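Local coordinates for protein putative thioesterase yhdA (Lactococcus lactis subsp. lactis, PDB 3GEK) that is probably a hotdog-fold thioesterase of the PaaI family that may hydrolyse 1,4-dihydroxy-2-naphthoyl-CoA, at residues Ile4-Ile9 with Ser37-Gln42; Thr10-Phe15 with Tyr28-Lys33; Phe75-Asn80 with Val127-Pro132. The protein carries 7 engineered substitutions. All coordinates share one frame; numbering follows the deposited sequence.

Contact 1 of 3, residues Ile4-Ile9 with Ser37-Gln42; sequences IDQLNI and SDFHAQ
In this hotdog-fold chain the short N-terminal helix 3-6 is joined to the 3-10 turn 38-40 by the meeting of Gln-6 and Leu-7 with Phe-39 and His-40. The ring of Phe-39 is the centrepiece, and it illustrates how one aromatic group can serve two neighbours in different ways. Its face receives a CH-pi contact from Gln-6, whose CB lies 3.9 Å from the centroid of the Phe-39 ring, offset toward the rim. The edge takes Leu-7, with CD1 in the ring plane and 3.4 Å from Phe-39 CE2. The amide of Gln-6 passes close by, NE2 3.4 Å from Phe-39 CE1, but its plane is turned 39° from that of the ring. Phe-39 reaches across because its CG is anti to the backbone N (chi1 176°), while CD2 stands over the centre of one His-40 ring face. The turn begins as an ST turn: Phe-39 N donates to Ser-37 OG at 3.2 Å. An alanine in place of Phe-39 would probably open a gap between helix and turn, with Gln-6 CB and Leu-7 CD1 left without their aromatic partner. The Gln-6 amide is hydrogen-bonded to Gln-6 of the second subunit, whose Phe-39 also packs on the Gln-6 side chain. Leu-7 reaches Ala-54 and Ile-58 on helix 49-68, and both Leu-7 and His-40 touch Met-34 of strand 28-35.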
# COMPACT_ATOMS: atom_id res chain seq x y z
N ILE A 4 7.27 22.22 4.07
CA ILE A 4 8.56 21.56 3.78
C ILE A 4 9.69 22.08 4.67
O ILE A 4 10.39 21.29 5.31
CB ILE A 4 8.93 21.68 2.26
CG1 ILE A 4 7.87 20.99 1.39
CG2 ILE A 4 10.32 21.08 2.00
CD1 ILE A 4 8.04 21.20 -0.11
N ASP A 5 9.84 23.40 4.74
CA ASP A 5 10.91 24.01 5.52
C ASP A 5 10.67 23.85 7.02
O ASP A 5 11.62 23.62 7.78
CB ASP A 5 11.07 25.50 5.16
CG ASP A 5 11.41 25.72 3.69
OD1 ASP A 5 12.05 24.84 3.06
OD2 ASP A 5 11.04 26.79 3.16
N GLN A 6 9.41 23.95 7.44
CA GLN A 6 9.06 23.82 8.86
C GLN A 6 9.27 22.40 9.39
O GLN A 6 9.47 22.21 10.59
CB GLN A 6 7.63 24.29 9.12
CG GLN A 6 7.46 25.80 9.03
CD GLN A 6 6.11 26.26 9.53
OE1 GLN A 6 5.33 26.84 8.78
NE2 GLN A 6 5.83 26.02 10.81
N LEU A 7 9.26 21.42 8.49
CA LEU A 7 9.57 20.03 8.83
C LEU A 7 10.99 19.88 9.39
O LEU A 7 11.26 18.95 10.14
CB LEU A 7 9.38 19.13 7.61
CG LEU A 7 8.17 18.18 7.46
CD1 LEU A 7 7.11 18.26 8.56
CD2 LEU A 7 7.55 18.34 6.08
N ASN A 8 11.87 20.83 9.06
CA ASN A 8 13.26 20.82 9.53
C ASN A 8 14.00 19.53 9.14
O ASN A 8 14.50 18.79 9.99
CB ASN A 8 13.32 21.07 11.05
CG ASN A 8 14.67 21.59 11.52
OD1 ASN A 8 15.59 21.80 10.73
ND2 ASN A 8 14.79 21.79 12.82
N ILE A 9 14.03 19.25 7.84
CA ILE A 9 14.81 18.14 7.29
C ILE A 9 16.29 18.53 7.26
O ILE A 9 16.64 19.55 6.66
CB ILE A 9 14.34 17.73 5.86
CG1 ILE A 9 12.81 17.53 5.79
CG2 ILE A 9 15.09 16.51 5.35
CD1 ILE A 9 12.19 16.80 6.97
N SER A 37 9.98 19.18 16.85
CA SER A 37 9.41 20.13 17.82
C SER A 37 7.93 19.83 17.94
O SER A 37 7.46 18.81 17.42
CB SER A 37 9.61 21.57 17.35
OG SER A 37 8.80 21.85 16.22
N ASP A 38 7.18 20.72 18.59
CA ASP A 38 5.73 20.60 18.73
C ASP A 38 5.01 20.64 17.39
O ASP A 38 3.90 20.12 17.25
CB ASP A 38 5.17 21.71 19.64
CG ASP A 38 5.33 23.11 19.03
OD1 ASP A 38 4.29 23.75 18.76
OD2 ASP A 38 6.49 23.55 18.83
N PHE A 39 5.65 21.26 16.40
CA PHE A 39 5.15 21.29 15.03
C PHE A 39 4.79 19.88 14.56
O PHE A 39 3.78 19.70 13.87
CB PHE A 39 6.20 21.92 14.09
CG PHE A 39 5.81 21.90 12.63
CD1 PHE A 39 4.94 22.86 12.12
CD2 PHE A 39 6.30 20.93 11.78
CE1 PHE A 39 4.58 22.85 10.77
CE2 PHE A 39 5.95 20.91 10.43
CZ PHE A 39 5.08 21.87 9.93
N HIS A 40 5.59 18.90 14.95
CA HIS A 40 5.45 17.52 14.48
C HIS A 40 4.53 16.66 15.36
O HIS A 40 4.32 15.48 15.07
CB HIS A 40 6.83 16.86 14.36
CG HIS A 40 7.88 17.71 13.71
ND1 HIS A 40 8.35 17.46 12.44
CD2 HIS A 40 8.55 18.80 14.16
CE1 HIS A 40 9.27 18.36 12.13
NE2 HIS A 40 9.40 19.18 13.15
N ALA A 41 3.98 17.24 16.42
CA ALA A 41 3.24 16.48 17.42
C ALA A 41 1.80 16.16 17.03
O ALA A 41 1.16 16.93 16.31
CB ALA A 41 3.28 17.19 18.77
N GLN A 42 1.31 15.01 17.48
CA GLN A 42 -0.12 14.69 17.46
C GLN A 42 -0.69 14.77 18.90
O GLN A 42 0.08 14.85 19.86
CB GLN A 42 -0.39 13.36 16.74
CG GLN A 42 0.35 12.14 17.27
CD GLN A 42 -0.30 11.57 18.51
OE1 GLN A 42 -1.41 11.04 18.46
NE2 GLN A 42 0.38 11.69 19.64

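Contact 2 of 3, residues Thr10-Phe15 with Tyr28-Lys33; sequences TDFQVF and YKFSSK
Backbone pairing joins Thr-10, Gln-13 and Phe-15 to Lys-33, Ser-31 and Lys-29 in an antiparallel hairpin, each couple being a hydrogen-bonded pair with both bonds formed. Thr-10 N donates to Lys-33 O at 2.7 Å, and at the far end Lys-29 N reaches Phe-15 O at 2.8 Å. Val-14 and Phe-30 form the non-hydrogen-bonded pair between the last two couples. The register is broken by a beta bulge: Asp-11 and Phe-12 together stand against Ser-32, and Asp-11, with phi and psi both positive, turns the chain through a corner. Phe-12 CA, just past it, makes a CA-H...O contact with Ser-31 O at 3.4 Å.

The charged contact lies at the bulge. Lys-33 NZ binds Asp-11 OD2 at 2.8 Å in a salt bridge that uses the anti lone pair of the oxygen; a bend at chi4 (69°) turns NZ out of the otherwise extended lysine chain.

Apolar contacts fall on both faces. On that of Phe-15 and Lys-29, Phe-15 takes its CG between the backbone N and the carbonyl carbon (chi1 58°), and its ring is met over one face by Lys-29 CB, 4.0 Å from the centroid of the Phe-15 ring, a CH-pi contact. Lys-29 CD also touches the ring, 3.9 Å from Phe-15 CE2, the two side chains crossing at a slant, and NZ goes on to a salt bridge with Asp-17. On the face of Val-14 and Phe-30, Val-14 CB lies 4.3 Å from Phe-30 CB, and Phe-12 CE1 approaches Phe-30 CD1 obliquely.

That second face is turned to helix 49-68, where Phe-12 meets Met-62, Val-14 meets Ala-66 and Phe-30 meets Thr-59. Along its other edge strand 28-35 pairs with strand 92-102.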
# COMPACT_ATOMS: atom_id res chain seq x y z
N THR A 10 17.13 17.74 7.91
CA THR A 10 18.56 18.03 8.02
C THR A 10 19.42 16.90 7.43
O THR A 10 18.94 15.80 7.20
CB THR A 10 18.98 18.27 9.49
OG1 THR A 10 17.92 18.92 10.19
CG2 THR A 10 20.22 19.14 9.57
N ASP A 11 20.70 17.21 7.19
CA ASP A 11 21.71 16.22 6.81
C ASP A 11 21.30 15.36 5.60
O ASP A 11 21.59 14.17 5.56
CB ASP A 11 22.06 15.30 8.00
CG ASP A 11 22.72 16.05 9.16
OD1 ASP A 11 23.08 17.24 9.02
OD2 ASP A 11 22.88 15.43 10.24
N PHE A 12 20.63 15.97 4.62
CA PHE A 12 20.22 15.23 3.43
C PHE A 12 21.43 14.90 2.56
O PHE A 12 22.21 15.78 2.23
CB PHE A 12 19.15 15.98 2.61
CG PHE A 12 18.74 15.26 1.34
CD1 PHE A 12 17.88 14.16 1.39
CD2 PHE A 12 19.23 15.67 0.10
CE1 PHE A 12 17.51 13.49 0.22
CE2 PHE A 12 18.86 15.00 -1.07
CZ PHE A 12 18.00 13.91 -1.01
N GLN A 13 21.57 13.62 2.22
CA GLN A 13 22.58 13.17 1.26
C GLN A 13 22.10 11.94 0.49
O GLN A 13 21.52 11.02 1.06
CB GLN A 13 23.94 12.92 1.92
CG GLN A 13 23.93 12.01 3.14
CD GLN A 13 25.20 12.11 3.98
OE1 GLN A 13 25.76 13.20 4.17
NE2 GLN A 13 25.66 10.98 4.50
N VAL A 14 22.34 11.97 -0.82
CA VAL A 14 22.05 10.84 -1.71
C VAL A 14 23.39 10.30 -2.22
O VAL A 14 24.30 11.07 -2.55
CB VAL A 14 21.10 11.26 -2.86
CG1 VAL A 14 21.73 12.34 -3.73
CG2 VAL A 14 20.68 10.06 -3.70
N PHE A 15 23.52 8.97 -2.27
CA PHE A 15 24.82 8.34 -2.55
C PHE A 15 24.69 6.92 -3.10
O PHE A 15 23.65 6.29 -2.97
CB PHE A 15 25.69 8.32 -1.28
CG PHE A 15 25.06 7.60 -0.11
CD1 PHE A 15 24.16 8.25 0.73
CD2 PHE A 15 25.36 6.26 0.15
CE1 PHE A 15 23.58 7.59 1.81
CE2 PHE A 15 24.78 5.59 1.22
CZ PHE A 15 23.88 6.26 2.05
N TYR A 28 21.39 2.95 -5.37
CA TYR A 28 21.21 4.30 -4.85
C TYR A 28 20.54 4.31 -3.48
O TYR A 28 19.56 3.59 -3.25
CB TYR A 28 20.39 5.15 -5.83
CG TYR A 28 21.14 5.53 -7.08
CD1 TYR A 28 21.94 6.68 -7.12
CD2 TYR A 28 21.06 4.75 -8.24
CE1 TYR A 28 22.64 7.04 -8.27
CE2 TYR A 28 21.76 5.11 -9.40
CZ TYR A 28 22.54 6.25 -9.40
OH TYR A 28 23.23 6.61 -10.54
N LYS A 29 21.08 5.13 -2.59
CA LYS A 29 20.55 5.29 -1.25
C LYS A 29 20.48 6.77 -0.91
O LYS A 29 21.19 7.58 -1.52
CB LYS A 29 21.43 4.58 -0.23
CG LYS A 29 21.38 3.06 -0.29
CD LYS A 29 22.49 2.45 0.56
CE LYS A 29 22.38 0.94 0.62
NZ LYS A 29 23.55 0.34 1.33
N PHE A 30 19.62 7.12 0.05
CA PHE A 30 19.68 8.44 0.69
C PHE A 30 19.61 8.35 2.21
O PHE A 30 19.14 7.35 2.77
CB PHE A 30 18.64 9.42 0.13
CG PHE A 30 17.23 9.19 0.61
CD1 PHE A 30 16.81 9.70 1.84
CD2 PHE A 30 16.32 8.50 -0.17
CE1 PHE A 30 15.51 9.49 2.28
CE2 PHE A 30 15.01 8.31 0.26
CZ PHE A 30 14.61 8.80 1.49
N SER A 31 20.11 9.40 2.86
CA SER A 31 20.09 9.57 4.30
C SER A 31 19.55 10.97 4.63
O SER A 31 19.71 11.90 3.83
CB SER A 31 21.50 9.46 4.86
OG SER A 31 21.75 8.18 5.39
N SER A 32 18.95 11.10 5.81
CA SER A 32 18.51 12.40 6.32
C SER A 32 18.05 12.29 7.76
O SER A 32 17.86 11.19 8.29
CB SER A 32 17.38 12.99 5.46
OG SER A 32 16.19 12.24 5.60
N LYS A 33 17.87 13.44 8.39
CA LYS A 33 17.32 13.51 9.74
C LYS A 33 16.19 14.53 9.72
O LYS A 33 16.17 15.44 8.89
CB LYS A 33 18.39 13.92 10.75
CG LYS A 33 19.56 12.95 10.86
CD LYS A 33 20.43 13.25 12.06
CE LYS A 33 21.68 12.36 12.08
NZ LYS A 33 22.63 12.70 10.98

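Contact 3 of 3, residues Phe75-Asn80 with Val127-Pro132; sequences FGQSIN and VNALVP. Engineered in segment 75-80: Phe-75 (natural residue Leu), Asn-80 (natural residue Ser).
The carboxamide of Gln-77 reaches across to strand 120-131, with OE1 3.7 Å from Ala-129 CB and NE2 4.0 Å from Val-127 CG1. Its CG is anti to the backbone N (chi1 173°) and the chain beyond it is extended; the flat end packs against two methyl groups. The second amide, that of Asn-128, lies on the other face of the sheet: OD1 is 3.7 Å from Gly-76 CA, while ND2 is hydrogen-bonded to Ser-64 on helix 49-68. The ring of Phe-75, an engineered residue, leads away from the partner strand, which this side chain meets through CB, 4.1 Å from Ala-129 O. On the face shared by Ser-78 and Val-127 the two CB atoms of these residues pack at 3.6 Å.

The backbone supplies the grip. Phe-75 and Ala-129 form a hydrogen-bonded pair with both bonds made. Further along, Val-127 O accepts twice, from Gln-77 N at 2.9 Å and from Ser-78 N at 3.1 Å, and Val-127 N returns a bond to Ser-78 O at 2.9 Å. Two residues facing one, with Gln-77 at a helix-like psi of -40°, make a classic beta bulge. The strands run antiparallel but their directions stand 142° apart, a marked twist at this pairing.

From the bulge onward, Ser-78, Ile-79 and the engineered Asn-80 pair antiparallel with a strand of the second subunit. The sheet thus runs on from one copy to the next, an arrangement characteristic of hotdog-fold dimers, in which the paired strands build a continuous sheet that curves round the central helices.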
# COMPACT_ATOMS: atom_id res chain seq x y z
N PHE A 75 7.76 13.39 -9.16
CA PHE A 75 6.47 13.74 -8.58
C PHE A 75 5.91 12.53 -7.85
O PHE A 75 5.85 11.44 -8.42
CB PHE A 75 5.52 14.21 -9.69
CG PHE A 75 4.19 14.71 -9.19
CD1 PHE A 75 4.02 16.06 -8.85
CD2 PHE A 75 3.09 13.85 -9.10
CE1 PHE A 75 2.77 16.54 -8.41
CE2 PHE A 75 1.84 14.32 -8.65
CZ PHE A 75 1.68 15.66 -8.31
N GLY A 76 5.50 12.71 -6.60
CA GLY A 76 4.89 11.64 -5.82
C GLY A 76 3.65 11.07 -6.49
O GLY A 76 2.69 11.79 -6.73
N GLN A 77 3.70 9.78 -6.79
CA GLN A 77 2.59 9.08 -7.42
C GLN A 77 1.88 8.17 -6.42
O GLN A 77 0.65 8.07 -6.41
CB GLN A 77 3.11 8.26 -8.61
CG GLN A 77 2.10 7.33 -9.27
CD GLN A 77 2.65 6.66 -10.52
OE1 GLN A 77 3.04 7.33 -11.48
NE2 GLN A 77 2.68 5.33 -10.52
N SER A 78 2.67 7.52 -5.57
CA SER A 78 2.18 6.50 -4.65
C SER A 78 2.97 6.50 -3.36
O SER A 78 4.17 6.75 -3.36
CB SER A 78 2.30 5.11 -5.26
OG SER A 78 1.02 4.57 -5.50
N ILE A 79 2.28 6.19 -2.27
CA ILE A 79 2.92 6.09 -0.97
C ILE A 79 2.17 5.08 -0.10
O ILE A 79 0.94 5.15 0.03
CB ILE A 79 3.09 7.50 -0.30
CG1 ILE A 79 4.07 7.46 0.89
CG2 ILE A 79 1.74 8.13 0.05
CD1 ILE A 79 3.44 7.09 2.22
N ASN A 80 2.91 4.14 0.46
CA ASN A 80 2.36 3.21 1.45
C ASN A 80 3.22 3.24 2.71
O ASN A 80 4.44 3.14 2.63
CB ASN A 80 2.33 1.77 0.91
CG ASN A 80 1.59 0.82 1.84
OD1 ASN A 80 0.37 0.76 1.82
ND2 ASN A 80 2.33 0.08 2.65
N VAL A 127 6.54 5.60 -4.53
CA VAL A 127 6.70 5.55 -5.97
C VAL A 127 6.64 6.98 -6.52
O VAL A 127 5.66 7.69 -6.29
CB VAL A 127 5.62 4.68 -6.67
CG1 VAL A 127 5.87 4.60 -8.16
CG2 VAL A 127 5.56 3.28 -6.05
N ASN A 128 7.70 7.40 -7.21
CA ASN A 128 7.75 8.69 -7.86
C ASN A 128 7.51 8.55 -9.37
O ASN A 128 7.99 7.60 -10.00
CB ASN A 128 9.11 9.37 -7.63
CG ASN A 128 9.29 9.89 -6.21
OD1 ASN A 128 8.33 10.21 -5.50
ND2 ASN A 128 10.55 9.99 -5.78
N ALA A 129 6.77 9.49 -9.95
CA ALA A 129 6.67 9.60 -11.40
C ALA A 129 7.80 10.49 -11.89
O ALA A 129 8.11 11.51 -11.28
CB ALA A 129 5.32 10.16 -11.82
N LEU A 130 8.42 10.08 -13.00
CA LEU A 130 9.55 10.81 -13.57
C LEU A 130 9.10 11.62 -14.78
O LEU A 130 8.68 11.06 -15.80
CB LEU A 130 10.66 9.83 -13.96
CG LEU A 130 11.79 9.46 -12.99
CD1 LEU A 130 11.40 9.49 -11.52
CD2 LEU A 130 12.40 8.12 -13.37
N VAL A 131 9.19 12.95 -14.67
CA VAL A 131 8.73 13.86 -15.73
C VAL A 131 9.90 14.46 -16.51
O VAL A 131 10.81 15.03 -15.91
CB VAL A 131 7.85 15.00 -15.14
CG1 VAL A 131 7.45 16.00 -16.23
CG2 VAL A 131 6.61 14.44 -14.47
N PRO A 132 9.88 14.33 -17.86
CA PRO A 132 10.85 14.93 -18.79
C PRO A 132 11.39 16.29 -18.34
O PRO A 132 10.61 17.16 -17.91
CB PRO A 132 10.02 15.10 -20.07
CG PRO A 132 8.92 14.08 -19.98
CD PRO A 132 8.90 13.50 -18.59

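From the N terminus, the chain opens contact 1 with its first helix and then enters contact 2 at once through residues 10-15. The hairpin partner 28-33 closes contact 2, and only afterwards does 37-42 come back to the helix to close contact 1, so the hairpin loop is enclosed by the wider one. The two touch where Ile-9 CG2 packs on Lys-33 O at 3.8 Å. Contact 3 follows in series: it opens after helix 49-68 and closes at the C-terminal end of the modelled chain, tying strand 73-83 to strand 120-131. Contacts 2 and 3 belong to different parts of the same curled sheet, their centres about 18 Å apart. Contacts 1 and 3 both touch the second subunit.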